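Side-chain contacts in transcriptional regulator, LacI family protein (Rhodococcus jostii, PDB 3K9C), which probably acts as a LacI-family transcription factor that binds regulatory DNA and controls transcription: residues D109-A112 / G113-A117; L116-D119 / H120-L124; L201-L204 / V205-R209. All blocks are in the same frame, centred on the assembly; numbering follows the deposited sequence.

Contact 1 of 3, residues D109-A112 / G113-A117; sequences DDVA and GITLA
T115 and V111 meet through two hydrogen bonds to one carbonyl oxygen. The hydroxyl OG1 of T115 donates to V111 O at 2.7 Å, arriving from above the carbonyl plane, 42° out of it, while T115 N takes the ordinary helical position at 3.1 Å from the same V111 O. With chi1 at -57°, OG1 stands beside the backbone N of T115, and the side-chain donor thus reaches the carbonyl that the amide already uses. Capping is the second kind of bond. D109 is the N-cap of helix 110-123, and its OD1 accepts from A112 N at 2.9 Å, met from above the carboxylate plane; its backbone O takes G113 N at 2.7 Å, so that one residue serves two amides of the first turn. This helix follows strand 104-108 and enters the domain with the four-stranded parallel sheet, one of two alpha/beta domains of the periplasmic-binding-protein-like fold. D110 forms a salt bridge with R143 of helix 140-153. Carbon atoms also press on the backbone: CG2 of I114 lies 3.3 Å from V111 O, and CG of L116 rests 3.4 Å from A112 O. I114 packs further on R143, F147 and V190.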
# COMPACT_ATOMS: atom_id res chain seq x y z
N ASP B 109 2.07 -20.05 -11.63
CA ASP B 109 2.81 -21.28 -11.40
C ASP B 109 3.98 -20.95 -10.47
O ASP B 109 5.10 -20.71 -10.93
CB ASP B 109 3.34 -21.82 -12.73
CG ASP B 109 3.83 -23.26 -12.63
OD1 ASP B 109 4.46 -23.61 -11.61
OD2 ASP B 109 3.59 -24.03 -13.58
N ASP B 110 3.71 -20.91 -9.17
CA ASP B 110 4.71 -20.59 -8.15
C ASP B 110 5.99 -21.41 -8.22
O ASP B 110 7.08 -20.87 -8.05
CB ASP B 110 4.11 -20.70 -6.74
CG ASP B 110 3.07 -19.61 -6.45
OD1 ASP B 110 3.33 -18.44 -6.80
OD2 ASP B 110 2.01 -19.93 -5.87
N VAL B 111 5.86 -22.72 -8.46
CA VAL B 111 7.04 -23.58 -8.57
C VAL B 111 7.87 -23.06 -9.73
O VAL B 111 9.06 -22.81 -9.59
CB VAL B 111 6.64 -25.06 -8.84
CG1 VAL B 111 7.88 -25.89 -9.17
CG2 VAL B 111 5.94 -25.64 -7.62
N ALA B 112 7.22 -22.89 -10.88
CA ALA B 112 7.91 -22.39 -12.07
C ALA B 112 8.52 -21.02 -11.83
O ALA B 112 9.63 -20.74 -12.27
CB ALA B 112 6.93 -22.32 -13.25
N GLY B 113 7.78 -20.16 -11.14
CA GLY B 113 8.27 -18.81 -10.87
C GLY B 113 9.57 -18.75 -10.10
O GLY B 113 10.52 -18.07 -10.50
N ILE B 114 9.62 -19.47 -8.98
CA ILE B 114 10.82 -19.45 -8.16
C ILE B 114 11.95 -20.16 -8.89
O ILE B 114 13.12 -19.79 -8.73
CB ILE B 114 10.54 -20.05 -6.75
CG1 ILE B 114 11.69 -19.70 -5.81
CG2 ILE B 114 10.33 -21.55 -6.82
CD1 ILE B 114 11.24 -19.41 -4.39
N THR B 115 11.63 -21.15 -9.72
CA THR B 115 12.66 -21.85 -10.48
C THR B 115 13.36 -20.84 -11.40
O THR B 115 14.57 -20.90 -11.59
CB THR B 115 12.08 -23.02 -11.33
OG1 THR B 115 11.38 -23.93 -10.47
CG2 THR B 115 13.19 -23.78 -12.03
N LEU B 116 12.58 -19.91 -11.96
CA LEU B 116 13.15 -18.87 -12.83
C LEU B 116 14.13 -18.02 -12.03
O LEU B 116 15.22 -17.68 -12.50
CB LEU B 116 12.05 -17.95 -13.39
CG LEU B 116 11.07 -18.55 -14.40
CD1 LEU B 116 9.97 -17.55 -14.71
CD2 LEU B 116 11.82 -18.95 -15.68
N ALA B 117 13.73 -17.65 -10.81
CA ALA B 117 14.57 -16.86 -9.92
C ALA B 117 15.88 -17.60 -9.66
O ALA B 117 16.95 -17.03 -9.79
CB ALA B 117 13.83 -16.59 -8.59

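Contact 2 of 3, residues L116-D119 / H120-L124; sequences LAVD and HLTEL
With chi1 at 55°, T122 sets OG1 between its own backbone N and carbonyl carbon and puts CG2 beside the N, while V118 turns CG1 anti to its N (chi1 169°); the two methyls, V118 CG1 and T122 CG2, meet at 3.9 Å as the side chains pass at a slant. This i to i+4 pairing lies on the last turns of helix 110-123, which packs against the parallel sheet of its alpha/beta domain, in the periplasmic-binding-protein-like fold. The hydroxyl OG1 of T122 sits 3.1 Å from both V118 O and D119 O, so which carbonyl its single proton serves is not settled, and H154 NE2 is also near. T122 N donates to V118 O at 2.9 Å in a nearly straight hydrogen bond (168°). Around the helix the faces differ. V118 packs on F147, A150 and M151 of helix 140-153, and L121 turns to the sheet at A188, V190 and V218, its CG lying 3.4 Å from A117 O. H120 sends its ring away from the preceding turn, NE2 hydrogen-bonding T275 OG1 near the C-terminal end of the chain. Its CB remains close to the helix backbone, 3.3 Å from L116 O.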
# COMPACT_ATOMS: atom_id res chain seq x y z
N LEU B 116 12.58 -19.91 -11.96
CA LEU B 116 13.15 -18.87 -12.83
C LEU B 116 14.13 -18.02 -12.03
O LEU B 116 15.22 -17.68 -12.50
CB LEU B 116 12.05 -17.95 -13.39
CG LEU B 116 11.07 -18.55 -14.40
CD1 LEU B 116 9.97 -17.55 -14.71
CD2 LEU B 116 11.82 -18.95 -15.68
N ALA B 117 13.73 -17.65 -10.81
CA ALA B 117 14.57 -16.86 -9.92
C ALA B 117 15.88 -17.60 -9.66
O ALA B 117 16.95 -17.03 -9.79
CB ALA B 117 13.83 -16.59 -8.59
N VAL B 118 15.78 -18.88 -9.30
CA VAL B 118 16.98 -19.69 -9.04
C VAL B 118 17.84 -19.86 -10.29
O VAL B 118 19.05 -19.70 -10.23
CB VAL B 118 16.62 -21.09 -8.48
CG1 VAL B 118 17.88 -21.99 -8.49
CG2 VAL B 118 16.10 -20.97 -7.05
N ASP B 119 17.22 -20.19 -11.42
CA ASP B 119 17.98 -20.36 -12.66
C ASP B 119 18.76 -19.08 -12.97
O ASP B 119 19.94 -19.12 -13.32
CB ASP B 119 17.06 -20.70 -13.83
CG ASP B 119 16.43 -22.07 -13.70
OD1 ASP B 119 16.92 -22.89 -12.90
OD2 ASP B 119 15.44 -22.34 -14.41
N HIS B 120 18.09 -17.94 -12.82
CA HIS B 120 18.71 -16.65 -13.07
C HIS B 120 19.94 -16.45 -12.19
O HIS B 120 21.00 -16.02 -12.67
CB HIS B 120 17.70 -15.52 -12.82
CG HIS B 120 18.30 -14.15 -12.81
ND1 HIS B 120 18.92 -13.60 -13.91
CD2 HIS B 120 18.38 -13.22 -11.83
CE1 HIS B 120 19.36 -12.39 -13.61
NE2 HIS B 120 19.04 -12.14 -12.35
N LEU B 121 19.81 -16.76 -10.90
CA LEU B 121 20.92 -16.60 -9.96
C LEU B 121 22.07 -17.58 -10.17
O LEU B 121 23.24 -17.20 -10.07
CB LEU B 121 20.41 -16.70 -8.52
CG LEU B 121 19.52 -15.53 -8.07
CD1 LEU B 121 18.85 -15.88 -6.75
CD2 LEU B 121 20.36 -14.25 -7.96
N THR B 122 21.77 -18.84 -10.44
CA THR B 122 22.84 -19.80 -10.66
C THR B 122 23.56 -19.41 -11.97
O THR B 122 24.79 -19.46 -12.05
CB THR B 122 22.30 -21.26 -10.68
OG1 THR B 122 21.27 -21.39 -11.66
CG2 THR B 122 21.71 -21.63 -9.30
N GLU B 123 22.79 -18.98 -12.97
CA GLU B 123 23.38 -18.57 -14.24
C GLU B 123 24.36 -17.42 -14.04
O GLU B 123 25.30 -17.25 -14.82
CB GLU B 123 22.31 -18.15 -15.25
CG GLU B 123 22.86 -17.85 -16.65
CD GLU B 123 21.81 -17.32 -17.62
OE1 GLU B 123 20.83 -18.04 -17.92
OE2 GLU B 123 21.96 -16.16 -18.08
N LEU B 124 24.13 -16.61 -13.00
CA LEU B 124 25.02 -15.48 -12.70
C LEU B 124 26.16 -15.95 -11.79
O LEU B 124 26.96 -15.14 -11.31
CB LEU B 124 24.24 -14.33 -12.02
CG LEU B 124 23.50 -13.34 -12.94
CD1 LEU B 124 22.54 -12.47 -12.12
CD2 LEU B 124 24.52 -12.46 -13.68

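Contact 3 of 3, residues L201-L204 / V205-R209; sequences LDLL and VRSGR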
# COMPACT_ATOMS: atom_id res chain seq x y z
N LEU B 201 16.38 -5.49 1.39
CA LEU B 201 17.20 -4.42 0.85
C LEU B 201 17.45 -3.34 1.89
O LEU B 201 18.55 -2.79 1.96
CB LEU B 201 16.52 -3.79 -0.37
CG LEU B 201 16.38 -4.65 -1.62
CD1 LEU B 201 15.47 -3.95 -2.62
CD2 LEU B 201 17.75 -4.93 -2.21
N ASP B 202 16.42 -3.02 2.68
CA ASP B 202 16.54 -2.00 3.72
C ASP B 202 17.60 -2.38 4.74
O ASP B 202 18.39 -1.53 5.18
CB ASP B 202 15.23 -1.81 4.49
CG ASP B 202 14.09 -1.36 3.62
OD1 ASP B 202 14.33 -0.63 2.63
OD2 ASP B 202 12.93 -1.72 3.94
N LEU B 203 17.61 -3.64 5.13
CA LEU B 203 18.58 -4.13 6.10
C LEU B 203 19.98 -4.16 5.51
O LEU B 203 20.93 -3.69 6.14
CB LEU B 203 18.22 -5.54 6.57
CG LEU B 203 19.26 -6.10 7.55
CD1 LEU B 203 19.07 -5.41 8.88
CD2 LEU B 203 19.13 -7.60 7.70
N LEU B 204 20.10 -4.71 4.31
CA LEU B 204 21.39 -4.82 3.64
C LEU B 204 22.08 -3.48 3.43
O LEU B 204 23.28 -3.36 3.66
CB LEU B 204 21.23 -5.52 2.29
CG LEU B 204 20.94 -7.03 2.33
CD1 LEU B 204 20.80 -7.56 0.91
CD2 LEU B 204 22.09 -7.73 3.04
N VAL B 205 21.33 -2.47 3.00
CA VAL B 205 21.92 -1.17 2.77
C VAL B 205 22.30 -0.51 4.09
O VAL B 205 23.31 0.18 4.18
CB VAL B 205 20.97 -0.24 1.96
CG1 VAL B 205 19.75 0.09 2.77
CG2 VAL B 205 21.70 1.02 1.55
N ARG B 206 21.50 -0.73 5.13
CA ARG B 206 21.77 -0.15 6.45
C ARG B 206 22.90 -0.90 7.14
O ARG B 206 23.46 -0.42 8.13
CB ARG B 206 20.52 -0.21 7.32
CG ARG B 206 19.43 0.77 6.92
CD ARG B 206 18.17 0.56 7.75
NE ARG B 206 17.17 1.60 7.50
CZ ARG B 206 16.58 1.81 6.33
NH1 ARG B 206 16.87 1.06 5.28
NH2 ARG B 206 15.68 2.79 6.22
N SER B 207 23.23 -2.07 6.61
CA SER B 207 24.30 -2.88 7.17
C SER B 207 25.61 -2.61 6.44
O SER B 207 26.63 -3.21 6.76
CB SER B 207 23.93 -4.36 7.06
OG SER B 207 22.74 -4.61 7.78
N GLY B 208 25.56 -1.71 5.47
CA GLY B 208 26.75 -1.37 4.71
C GLY B 208 27.05 -2.30 3.55
O GLY B 208 28.11 -2.19 2.93
N ARG B 209 26.14 -3.21 3.24
CA ARG B 209 26.38 -4.13 2.14
C ARG B 209 25.70 -3.64 0.87
O ARG B 209 24.57 -3.14 0.91
CB ARG B 209 25.88 -5.53 2.51
CG ARG B 209 26.61 -6.12 3.71
CD ARG B 209 26.17 -7.54 3.98
NE ARG B 209 26.89 -8.15 5.10
CZ ARG B 209 26.81 -7.74 6.36
NH1 ARG B 209 26.04 -6.70 6.67
NH2 ARG B 209 27.49 -8.36 7.30
O HOH W 1 16.10 1.71 2.26
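The guanidinium of R206 meets its partners at its edge: D202 O and a water both lie in its plane. The setting is the C-terminal end of helix 194-206, within the beta-alpha-beta unit of strands 188-191 and 216-218, and it closes with a Schellman motif: G208 has positive phi (84°), G208 N bonds back to V205 O at 3.2 Å and R209 N to L204 O at 2.9 Å. NH1 of R206 donates to D202 O at 3.0 Å, while the water accepts from NH1 and donates to D202 OD1; D202 OD1 and R206 NH1, 4.0 Å apart, are too distant for a salt bridge. The carboxylate and guanidinium planes stand 72° apart. R209 has its own guanidinium edge at S207 CB. D202 O also takes R206 N, from the opposite face of its plane to NH1, so that two donors grip one carbonyl. H230 of the second subunit packs on D202 and R206, whereas L201 and L204 face inward to V217. L204 and R209 cross at about a right angle, CD2 to CD 4.2 Å. S207 OG lies beside its backbone N (chi1 -61°) and donates to L203 O at 2.6 Å, from above that carbonyl's plane.

Contacts 1 and 2 share L116 and A117 and follow one another along helix 110-123, their centres 11 Å apart; contact 3 ends helix 194-206, about 22 Å from contact 2 between centres. All three are partly buried, and each mixes buried residues with more exposed ones: D110 and D202 are buried acids, whereas V111 is exposed. What differs is helix position. Contact 1 begins its helix with an aspartate cap, contact 2 runs to the other end of that helix with a threonine poised between two carbonyls, and contact 3 closes with a Schellman motif at G208 and an extended arginine whose NH1 bonds the carbonyl one turn back. Of the three, contact 3 alone touches the second subunit.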